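Long-range contacts in alpha-galactosidase 1 (Saccharomyces cerevisiae, PDB 3LRK), which catalyses the hydrolysis of terminal, non-reducing alpha-D-galactose residues from alpha-D-galactosides, including galactose oligosaccharides, galactomannans and galactolipids: residues G33-N38 with L261-V266; L71-S76 with A122-S127; G111-A116 with K147-Y152. The protein carries 1 engineered substitution. All coordinates share one frame; numbering follows the deposited sequence.

Interaction 1 of 3, residues G33-N38 with L261-V266; sequences GWDNWN and LDNLEV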
# COMPACT_ATOMS: atom_id res chain seq x y z
N GLY A 33 17.15 -14.59 28.05
CA GLY A 33 18.03 -15.71 27.80
C GLY A 33 19.17 -15.39 26.87
O GLY A 33 19.71 -14.29 26.90
N TRP A 34 19.53 -16.36 26.04
CA TRP A 34 20.66 -16.25 25.13
C TRP A 34 20.42 -17.13 23.91
O TRP A 34 19.82 -18.21 24.01
CB TRP A 34 21.95 -16.66 25.86
CG TRP A 34 23.18 -16.82 24.99
CD1 TRP A 34 24.08 -15.85 24.66
CD2 TRP A 34 23.66 -18.03 24.39
NE1 TRP A 34 25.08 -16.37 23.86
CE2 TRP A 34 24.85 -17.71 23.69
CE3 TRP A 34 23.20 -19.36 24.37
CZ2 TRP A 34 25.58 -18.66 22.97
CZ3 TRP A 34 23.94 -20.31 23.65
CH2 TRP A 34 25.11 -19.95 22.96
N ASP A 35 20.91 -16.67 22.76
CA ASP A 35 20.81 -17.41 21.50
C ASP A 35 22.22 -17.40 20.87
O ASP A 35 22.91 -16.38 20.88
CB ASP A 35 19.77 -16.73 20.59
CG ASP A 35 19.54 -17.45 19.26
OD1 ASP A 35 20.53 -17.72 18.53
OD2 ASP A 35 18.35 -17.72 18.93
N ASN A 36 22.63 -18.54 20.33
CA ASN A 36 24.00 -18.73 19.82
C ASN A 36 24.29 -18.10 18.46
O ASN A 36 25.46 -18.07 18.03
CB ASN A 36 24.31 -20.23 19.74
CG ASN A 36 23.48 -20.93 18.67
OD1 ASN A 36 23.84 -20.97 17.49
ND2 ASN A 36 22.37 -21.49 19.09
N TRP A 37 23.26 -17.62 17.77
CA TRP A 37 23.41 -17.24 16.37
C TRP A 37 24.44 -16.12 16.11
O TRP A 37 25.41 -16.34 15.36
CB TRP A 37 22.07 -16.89 15.70
CG TRP A 37 22.28 -16.69 14.24
CD1 TRP A 37 22.35 -15.51 13.56
CD2 TRP A 37 22.52 -17.72 13.27
NE1 TRP A 37 22.60 -15.74 12.22
CE2 TRP A 37 22.71 -17.09 12.02
CE3 TRP A 37 22.58 -19.12 13.34
CZ2 TRP A 37 22.96 -17.81 10.85
CZ3 TRP A 37 22.82 -19.84 12.17
CH2 TRP A 37 23.02 -19.18 10.94
N ASN A 38 24.24 -14.95 16.71
CA ASN A 38 25.09 -13.78 16.42
C ASN A 38 26.58 -14.10 16.41
O ASN A 38 27.32 -13.54 15.61
CB ASN A 38 24.82 -12.62 17.38
CG ASN A 38 23.50 -11.90 17.09
OD1 ASN A 38 22.90 -12.06 16.02
ND2 ASN A 38 23.04 -11.10 18.05
N LEU A 261 11.97 -7.11 19.55
CA LEU A 261 12.86 -6.25 18.76
C LEU A 261 14.21 -6.92 18.38
O LEU A 261 15.16 -6.23 17.99
CB LEU A 261 13.10 -4.91 19.48
CG LEU A 261 12.04 -4.03 20.17
CD1 LEU A 261 12.36 -2.52 19.99
CD2 LEU A 261 10.55 -4.35 19.91
N ASP A 262 14.26 -8.25 18.49
CA ASP A 262 15.40 -9.11 18.11
C ASP A 262 16.46 -9.14 19.23
O ASP A 262 16.39 -8.36 20.17
CB ASP A 262 16.01 -8.71 16.75
CG ASP A 262 16.77 -9.83 16.08
OD1 ASP A 262 16.81 -10.95 16.61
OD2 ASP A 262 17.34 -9.58 15.00
N ASN A 263 17.40 -10.08 19.14
CA ASN A 263 18.42 -10.24 20.18
C ASN A 263 19.26 -8.98 20.37
O ASN A 263 19.52 -8.24 19.41
CB ASN A 263 19.34 -11.42 19.86
CG ASN A 263 18.60 -12.73 19.63
OD1 ASN A 263 17.36 -12.82 19.75
ND2 ASN A 263 19.35 -13.75 19.30
N LEU A 264 19.67 -8.74 21.61
CA LEU A 264 20.52 -7.62 21.98
C LEU A 264 21.91 -7.73 21.35
O LEU A 264 22.50 -8.81 21.32
CB LEU A 264 20.65 -7.54 23.52
CG LEU A 264 19.34 -7.16 24.23
CD1 LEU A 264 19.29 -7.64 25.69
CD2 LEU A 264 19.07 -5.65 24.10
N GLU A 265 22.40 -6.60 20.85
CA GLU A 265 23.70 -6.52 20.22
C GLU A 265 24.75 -6.01 21.21
O GLU A 265 25.90 -5.75 20.84
CB GLU A 265 23.64 -5.64 18.98
CG GLU A 265 22.71 -6.16 17.88
CD GLU A 265 23.36 -7.20 16.98
OE1 GLU A 265 24.45 -7.73 17.29
OE2 GLU A 265 22.77 -7.50 15.93
N VAL A 266 24.34 -5.86 22.47
CA VAL A 266 25.26 -5.52 23.55
C VAL A 266 26.37 -6.58 23.57
O VAL A 266 26.10 -7.78 23.60
CB VAL A 266 24.54 -5.44 24.92
CG1 VAL A 266 25.52 -5.12 26.05
CG2 VAL A 266 23.43 -4.39 24.89
O HOH W 1 16.46 -15.90 19.70
O HOH W 2 22.41 -14.46 18.89
O HOH W 3 20.76 -9.86 17.42
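Asp35 and Asn263 meet at the C-terminal mouth of the TIM barrel, where strand 32-35 gives way to helix 37-40 and the loop after strand 258-260 swings across. The tight part is small: the amide nitrogen ND2 of Asn263 rests against CB of Asp35 at 3.3 Å, the two side chains crossing at about a right angle with their carboxylate and amide planes 49° apart. CG of Asp35 lies anti to its backbone N (chi1 -177°), and OD1 accepts from Trp37 N at 2.8 Å, a capping bond ahead of the helix.

The polar links between the segments run through water. One water donates to both Asp35 OD2 and Asn263 OD1; a second donates to Asp35 O and accepts from Asn38 N and, at 3.2 Å, from Asn263 ND2. Contact is looser at Asn38, whose amide is almost coplanar with the carboxylate of Glu265 yet keeps ND2 3.7 Å from OE1. Behind the loop, Leu264 packs on helix 273-285, while Asp35 lies beside the substrate-binding residues Asp72 and Lys147. Asn38 ND2 instead donates to a third water at 2.7 Å, which in turn can reach Asn263 O.

Interaction 2 of 3, residues L71-S76 with A122-S127; sequences LDDCWS and AGYPGS
CA of Cys74 sits over one face of the Tyr124 ring, and this CH-pi contact forms the middle of the interface between two loops at the mouth of the barrel. The CA atom stands 3.5 Å from the ring centroid, 11° off the normal, with CB nearer the CE1 side; SG of Cys74 comes in obliquely, a sulfur-aromatic contact 4.7 Å from the centroid of the Tyr124 ring. The Tyr124 ring reaches this place with CG anti to the carbonyl carbon (chi1 -67°). Near the ring plane, Ser76 O abuts CD2 at 3.2 Å.

Apolar packing continues from SG of Cys74 to CB of Ala122, 3.7 Å away. A single direct hydrogen bond joins the loops: Ala122 N donates to Asp73 OD2 at 2.9 Å, on the syn side and 31° out of the carboxylate plane. OD1 accepts from Cys74 N, so both oxygens of this substrate-binding aspartate are held by backbone N-H groups, and OD2 also binds a glycerol. A water spans Ser76 OG and Pro125 O.

The loops follow strands 68-70 and 109-115. Cys74 is tied by its disulfide to Cys42 and touches Trp37 of helix 37-40, while Pro125 leans on Leu85 of strand 85-87.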
# COMPACT_ATOMS: atom_id res chain seq x y z
N LEU A 71 19.00 -22.65 21.32
CA LEU A 71 19.75 -23.21 20.20
C LEU A 71 19.03 -22.78 18.93
O LEU A 71 17.82 -23.04 18.78
CB LEU A 71 19.79 -24.73 20.30
CG LEU A 71 20.42 -25.52 19.13
CD1 LEU A 71 21.92 -25.28 19.02
CD2 LEU A 71 20.10 -26.99 19.25
N ASP A 72 19.76 -22.14 18.03
CA ASP A 72 19.19 -21.60 16.79
C ASP A 72 19.29 -22.61 15.64
O ASP A 72 19.15 -23.81 15.86
CB ASP A 72 19.87 -20.25 16.47
CG ASP A 72 18.95 -19.28 15.73
OD1 ASP A 72 18.20 -18.53 16.38
OD2 ASP A 72 19.00 -19.25 14.48
N ASP A 73 19.52 -22.13 14.42
CA ASP A 73 19.47 -22.92 13.18
C ASP A 73 20.62 -23.95 13.09
O ASP A 73 21.50 -23.97 13.95
CB ASP A 73 19.54 -21.94 11.99
CG ASP A 73 18.85 -22.46 10.71
OD1 ASP A 73 18.60 -23.67 10.53
OD2 ASP A 73 18.55 -21.59 9.86
N CYS A 74 20.59 -24.79 12.05
CA CYS A 74 21.70 -25.69 11.67
C CYS A 74 21.99 -26.85 12.62
O CYS A 74 23.14 -27.32 12.73
CB CYS A 74 23.00 -24.91 11.43
SG CYS A 74 22.78 -23.22 10.86
N TRP A 75 20.96 -27.34 13.30
CA TRP A 75 21.15 -28.33 14.35
C TRP A 75 20.81 -29.75 13.86
O TRP A 75 21.29 -30.74 14.42
CB TRP A 75 20.33 -27.95 15.60
CG TRP A 75 18.85 -27.93 15.35
CD1 TRP A 75 18.07 -26.84 15.04
CD2 TRP A 75 17.96 -29.06 15.35
NE1 TRP A 75 16.76 -27.22 14.86
CE2 TRP A 75 16.66 -28.58 15.04
CE3 TRP A 75 18.13 -30.43 15.60
CZ2 TRP A 75 15.55 -29.41 14.96
CZ3 TRP A 75 17.02 -31.27 15.52
CH2 TRP A 75 15.73 -30.75 15.21
N SER A 76 19.97 -29.83 12.82
CA SER A 76 19.47 -31.10 12.29
C SER A 76 20.30 -31.61 11.10
O SER A 76 21.07 -30.86 10.50
CB SER A 76 18.01 -30.96 11.85
OG SER A 76 17.87 -29.90 10.90
N ALA A 122 18.88 -21.21 7.03
CA ALA A 122 20.16 -21.78 6.59
C ALA A 122 20.02 -23.03 5.72
O ALA A 122 21.01 -23.67 5.37
CB ALA A 122 21.07 -22.06 7.79
N GLY A 123 18.78 -23.39 5.39
CA GLY A 123 18.49 -24.46 4.43
C GLY A 123 18.35 -25.86 4.98
O GLY A 123 18.43 -26.83 4.23
N TYR A 124 18.13 -25.96 6.29
CA TYR A 124 17.86 -27.23 6.96
C TYR A 124 16.36 -27.53 6.90
O TYR A 124 15.59 -26.66 6.51
CB TYR A 124 18.36 -27.16 8.41
CG TYR A 124 19.87 -27.07 8.46
CD1 TYR A 124 20.53 -25.87 8.14
CD2 TYR A 124 20.63 -28.19 8.79
CE1 TYR A 124 21.91 -25.79 8.17
CE2 TYR A 124 22.03 -28.12 8.81
CZ TYR A 124 22.65 -26.92 8.51
OH TYR A 124 24.01 -26.84 8.55
N PRO A 125 15.93 -28.76 7.26
CA PRO A 125 14.51 -29.12 7.21
C PRO A 125 13.60 -28.17 7.98
O PRO A 125 13.83 -27.91 9.16
CB PRO A 125 14.46 -30.52 7.82
CG PRO A 125 15.84 -31.05 7.69
CD PRO A 125 16.77 -29.90 7.70
N GLY A 126 12.58 -27.66 7.29
CA GLY A 126 11.58 -26.77 7.89
C GLY A 126 10.31 -27.52 8.24
O GLY A 126 10.09 -28.65 7.81
N SER A 127 9.45 -26.87 9.03
CA SER A 127 8.29 -27.53 9.62
C SER A 127 6.95 -27.31 8.92
O SER A 127 5.93 -27.86 9.36
CB SER A 127 8.13 -27.11 11.10
OG SER A 127 9.27 -27.47 11.86
O HOH W 4 15.80 -28.13 11.10

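Interaction 3 of 3, residues G111-A116 with K147-Y152; sequences GMYSSA and KYDNCY
Tyr113 reaches along its sheet face to Asp149, the catalytic nucleophile, and its hydroxyl OH donates a hydrogen bond to Asp149 OD2, 2.7 Å away. The carboxylate is met on its anti side, 33° out of its plane, and stands almost perpendicular to the ring, with OD2 at the ring edge. The other oxygen, OD1, receives Asn150 N on its anti lone pair at 2.7 Å, so bonds to both oxygens would limit the rotation of the group. Beside it, the extended chain of Lys147 runs past the edge of the same ring, with its CD 3.9 Å from Tyr113 CD2; its NZ goes on to a salt bridge with Asp72.

Further along this face, Ser115 OG donates to Cys151 O at 3.0 Å, in the carbonyl plane and on a lone pair, which fastens the loop after strand 145-149.

These side chains are set in place by parallel strand pairing. Lys147 N donates to Met112 O, Ser114 N to Lys147 O, Asp149 N to Ser114 O at 2.8 Å, and Ala116 N to Asp149 O. On the opposite face Tyr148 lies over the peptide of Ala116, whose N is above the ring, and its CE2 touches Ala116 CB at 3.5 Å.

The pair belongs to the beta-alpha-beta unit of strand 109-115, helix 131-140 and strand 145-149 in the TIM barrel. Ser114 touches Phe138 of helix 131-140 and Tyr148 touches Met170 of helix 160-177; strands 68-70 and 182-185 flank the two on the outer sides.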
# COMPACT_ATOMS: atom_id res chain seq x y z
N GLY A 111 15.59 -23.83 24.65
CA GLY A 111 14.92 -23.38 23.44
C GLY A 111 15.51 -24.02 22.20
O GLY A 111 16.72 -24.29 22.13
N MET A 112 14.64 -24.29 21.22
CA MET A 112 15.06 -24.82 19.92
C MET A 112 14.45 -23.99 18.79
O MET A 112 13.71 -23.04 19.04
CB MET A 112 14.72 -26.32 19.79
CG MET A 112 15.79 -27.20 20.45
SD MET A 112 15.71 -28.95 20.06
CE MET A 112 16.40 -28.95 18.41
N TYR A 113 14.78 -24.35 17.55
CA TYR A 113 14.46 -23.52 16.40
C TYR A 113 13.92 -24.34 15.22
O TYR A 113 14.38 -25.45 14.93
CB TYR A 113 15.72 -22.73 15.99
CG TYR A 113 15.65 -22.07 14.62
CD1 TYR A 113 15.95 -22.80 13.47
CD2 TYR A 113 15.33 -20.71 14.49
CE1 TYR A 113 15.88 -22.22 12.22
CE2 TYR A 113 15.27 -20.12 13.23
CZ TYR A 113 15.55 -20.88 12.10
OH TYR A 113 15.50 -20.31 10.83
N SER A 114 12.91 -23.78 14.55
CA SER A 114 12.53 -24.24 13.23
C SER A 114 12.03 -23.07 12.39
O SER A 114 12.17 -21.90 12.79
CB SER A 114 11.49 -25.36 13.31
OG SER A 114 11.46 -26.06 12.08
N SER A 115 11.49 -23.37 11.22
CA SER A 115 10.91 -22.35 10.35
C SER A 115 9.56 -22.83 9.86
O SER A 115 9.39 -24.02 9.58
CB SER A 115 11.82 -22.07 9.14
OG SER A 115 11.31 -21.01 8.34
N ALA A 116 8.61 -21.90 9.76
CA ALA A 116 7.30 -22.14 9.19
C ALA A 116 7.43 -22.14 7.66
O ALA A 116 6.74 -21.40 6.94
CB ALA A 116 6.31 -21.07 9.64
N LYS A 147 11.66 -20.97 18.83
CA LYS A 147 11.76 -19.82 17.94
C LYS A 147 11.37 -20.29 16.53
O LYS A 147 11.94 -21.25 16.01
CB LYS A 147 13.17 -19.21 18.00
CG LYS A 147 13.46 -18.21 16.90
CD LYS A 147 14.88 -17.69 16.96
CE LYS A 147 15.17 -16.86 15.72
NZ LYS A 147 16.46 -16.12 15.82
N TYR A 148 10.40 -19.61 15.91
CA TYR A 148 9.75 -20.20 14.74
C TYR A 148 9.77 -19.22 13.56
O TYR A 148 8.99 -18.28 13.50
CB TYR A 148 8.33 -20.71 15.10
CG TYR A 148 7.73 -21.71 14.14
CD1 TYR A 148 8.43 -22.85 13.74
CD2 TYR A 148 6.43 -21.53 13.65
CE1 TYR A 148 7.87 -23.78 12.86
CE2 TYR A 148 5.85 -22.44 12.79
CZ TYR A 148 6.57 -23.56 12.38
OH TYR A 148 6.00 -24.47 11.51
N ASP A 149 10.68 -19.50 12.63
CA ASP A 149 11.10 -18.55 11.60
C ASP A 149 10.11 -18.45 10.43
O ASP A 149 9.03 -19.04 10.49
CB ASP A 149 12.50 -18.94 11.08
CG ASP A 149 13.38 -17.72 10.81
OD1 ASP A 149 12.90 -16.71 10.25
OD2 ASP A 149 14.57 -17.77 11.16
N ASN A 150 10.50 -17.72 9.39
CA ASN A 150 9.61 -17.38 8.26
C ASN A 150 10.30 -17.51 6.91
O ASN A 150 9.82 -16.96 5.90
CB ASN A 150 9.07 -15.96 8.44
CG ASN A 150 7.92 -15.63 7.49
OD1 ASN A 150 7.07 -16.46 7.20
ND2 ASN A 150 7.89 -14.38 7.04
N CYS A 151 11.42 -18.22 6.88
CA CYS A 151 12.08 -18.53 5.61
C CYS A 151 11.38 -19.64 4.83
O CYS A 151 10.86 -20.57 5.43
CB CYS A 151 13.54 -18.92 5.86
SG CYS A 151 14.53 -17.46 6.20
N TYR A 152 11.37 -19.51 3.50
CA TYR A 152 10.84 -20.54 2.58
C TYR A 152 9.40 -20.95 2.85
O TYR A 152 9.06 -22.14 2.89
CB TYR A 152 11.81 -21.74 2.52
CG TYR A 152 13.19 -21.25 2.14
CD1 TYR A 152 14.22 -21.21 3.08
CD2 TYR A 152 13.44 -20.77 0.85
CE1 TYR A 152 15.48 -20.72 2.74
CE2 TYR A 152 14.70 -20.27 0.50
CZ TYR A 152 15.72 -20.27 1.45
OH TYR A 152 16.96 -19.77 1.13

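All three interactions sit at the C-terminal mouth of one barrel and border the active site. Interactions 2 and 3 are close neighbours, with centres about 8 Å apart; interaction 1 lies about 17 Å from the former and 15 Å from the latter. Strands 32-35, 68-70, 109-115 and 145-149 are successive in the sheet, and interaction 1 reaches from the first to the loop after strand 258-260. Along the chain the segments of interactions 2 and 3 alternate, all four between 33-38 and 261-266. Asp35 (interaction 1) lies close to Asp72 (2), which salt-bridges Lys147 (3), consistent with distant parts of the sequence contributing to one substrate pocket, with Asp73 and the nucleophile Asp149.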